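Phospholyase (Arthrobacter aurescens, PDB 5G4I) catalyses the pyridoxal-phosphate-dependent elimination of phosphate from its substrate, as a phospholyase built on the class III transaminase fold. Local coordinates at the interface of chains A and B. Coordinates in Å, arbitrary orientation; residue numbers count along the deposited sequence, not the author numbering. Chains: chain A/B, Phospholyase.

The interface of chains A and B. Residues chain A 118-119, 280-281, 286-289; chain B 118, 312, 315.
The phenyl ring of B:Phe312 enters chain A tip first, passing beneath A:Pro288 and ending beside A:Lys281. Its 70 Å² of surface hidden by chain A is the largest share in this patch. CG lies anti to the carbonyl carbon and beside the backbone N (chi1 -62°), the setting in which the ring reaches A:Pro288 and A:Lys281. One face receives A:Pro288 CA in a CH-pi contact, 3.9 Å from the ring centroid; the carbonyl oxygen of A:His287 stands over the same face, offset toward the rim. At the edge, the A:Lys281 carbonyl O lies in the ring plane, 3.4 Å from B:Phe312 CZ. A:Ile289 O, 3.4 Å from B:Phe312 CE2, and A:Asn118 O, near CD2, approach the rim tilted above the plane on the A:Pro288 side. An alanine here would probably open a gap beneath A:Pro288 and deprive these carbonyls of their aromatic neighbour. B:Asn118 crosses A:Pro288 obliquely, its amide ND2 3.8 Å from the proline CB. Farther out, B:Asn315 ND2 donates to B:Phe312 O (2.7 Å, 148° at H), tying its amide to the backbone that carries the ring, while OD1 reaches A:Gly286 O through a water. Across the dimer's two-fold interface, this packing probably steadies the segment containing A:Lys281, the lysine that forms the internal aldimine with pyridoxal phosphate in this family, and may thereby link dimer assembly to the shape of the active site.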
loop_
_atom_site.group_PDB
_atom_site.type_symbol
_atom_site.label_atom_id
_atom_site.label_comp_id
_atom_site.label_asym_id
_atom_site.label_seq_id
_atom_site.Cartn_x
_atom_site.Cartn_y
_atom_site.Cartn_z
ATOM N N ASN A 118 2.326 -2.281 3.328
ATOM C CA ASN A 118 0.889 -2.527 3.611
ATOM C C ASN A 118 0.214 -3.455 2.541
ATOM O O ASN A 118 -0.999 -3.640 2.545
ATOM C CB ASN A 118 0.132 -1.220 3.769
ATOM C CG ASN A 118 0.823 -0.241 4.684
ATOM O OD1 ASN A 118 1.432 0.787 4.178
ATOM N ND2 ASN A 118 0.886 -0.513 5.922
ATOM N N SER A 119 0.978 -3.881 1.524
ATOM C CA SER A 119 0.398 -4.679 0.403
ATOM C C SER A 119 1.518 -5.431 -0.358
ATOM O O SER A 119 2.708 -5.018 -0.314
ATOM C CB SER A 119 -0.396 -3.829 -0.575
ATOM O OG SER A 119 0.453 -2.973 -1.352
ATOM N N GLY A 280 2.832 -10.857 0.950
ATOM C CA GLY A 280 1.579 -10.097 1.167
ATOM C C GLY A 280 0.490 -11.135 1.468
ATOM O O GLY A 280 0.653 -12.028 2.314
ATOM N N LYS A 281 -0.620 -11.070 0.708
ATOM C CA LYS A 281 -1.896 -11.825 0.876
ATOM C C LYS A 281 -2.102 -12.462 2.275
ATOM O O LYS A 281 -2.788 -11.850 3.136
ATOM C CB LYS A 281 -2.183 -12.659 -0.359
ATOM C CG LYS A 281 -2.694 -11.838 -1.563
ATOM C CD LYS A 281 -3.110 -12.720 -2.781
ATOM C CE LYS A 281 -3.688 -11.931 -4.037
ATOM N NZ LYS A 281 -2.516 -11.696 -4.924
ATOM N N GLY A 286 -5.918 -11.133 6.314
ATOM C CA GLY A 286 -6.840 -10.078 5.745
ATOM C C GLY A 286 -6.528 -8.660 6.165
ATOM O O GLY A 286 -7.008 -7.707 5.523
ATOM N N HIS A 287 -5.662 -8.491 7.163
ATOM C CA HIS A 287 -5.128 -7.143 7.541
ATOM C C HIS A 287 -4.189 -6.676 6.419
ATOM O O HIS A 287 -3.398 -7.512 5.860
ATOM C CB HIS A 287 -4.367 -7.231 8.846
ATOM C CG HIS A 287 -4.190 -5.892 9.522
ATOM N ND1 HIS A 287 -5.217 -5.258 10.235
ATOM C CD2 HIS A 287 -3.157 -5.008 9.536
ATOM C CE1 HIS A 287 -4.808 -4.078 10.648
ATOM N NE2 HIS A 287 -3.544 -3.913 10.271
ATOM N N PRO A 288 -4.082 -5.387 6.073
ATOM C CA PRO A 288 -3.181 -4.986 4.942
ATOM C C PRO A 288 -1.702 -4.940 5.389
ATOM O O PRO A 288 -1.345 -4.035 6.133
ATOM C CB PRO A 288 -3.758 -3.588 4.537
ATOM C CG PRO A 288 -5.154 -3.479 5.196
ATOM C CD PRO A 288 -4.965 -4.263 6.479
ATOM N N ILE A 289 -0.976 -5.966 5.036
ATOM C CA ILE A 289 0.456 -6.100 5.430
ATOM C C ILE A 289 1.162 -6.737 4.192
ATOM O O ILE A 289 0.631 -7.681 3.565
ATOM C CB ILE A 289 0.714 -7.000 6.672
ATOM C CG1 ILE A 289 -0.210 -6.742 7.842
ATOM C CG2 ILE A 289 2.178 -6.912 7.129
ATOM C CD1 ILE A 289 -0.071 -7.747 8.972
ATOM N N ASN B 118 -4.505 1.126 0.285
ATOM C CA ASN B 118 -4.095 0.874 1.672
ATOM C C ASN B 118 -3.080 1.905 2.259
ATOM O O ASN B 118 -2.599 1.697 3.377
ATOM C CB ASN B 118 -3.465 -0.542 1.759
ATOM C CG ASN B 118 -4.279 -1.625 1.055
ATOM O OD1 ASN B 118 -3.893 -2.100 -0.061
ATOM N ND2 ASN B 118 -5.408 -1.951 1.560
ATOM N N PHE B 312 -6.241 -6.028 -0.913
ATOM C CA PHE B 312 -6.694 -5.601 0.435
ATOM C C PHE B 312 -7.640 -4.389 0.388
ATOM O O PHE B 312 -8.425 -4.168 1.395
ATOM C CB PHE B 312 -5.530 -5.260 1.350
ATOM C CG PHE B 312 -4.591 -6.427 1.643
ATOM C CD1 PHE B 312 -5.047 -7.696 2.032
ATOM C CD2 PHE B 312 -3.221 -6.240 1.606
ATOM C CE1 PHE B 312 -4.176 -8.759 2.351
ATOM C CE2 PHE B 312 -2.358 -7.297 1.937
ATOM C CZ PHE B 312 -2.851 -8.550 2.326
ATOM N N ASN B 315 -11.699 -4.093 1.768
ATOM C CA ASN B 315 -12.133 -5.246 2.577
ATOM C C ASN B 315 -13.118 -4.734 3.662
ATOM O O ASN B 315 -13.133 -3.529 3.974
ATOM C CB ASN B 315 -10.883 -5.984 3.126
ATOM C CG ASN B 315 -10.185 -5.247 4.247
ATOM O OD1 ASN B 315 -10.695 -5.137 5.355
ATOM N ND2 ASN B 315 -8.995 -4.708 3.986
HETATM O O HOH W 1 -8.394 -5.530 7.170
#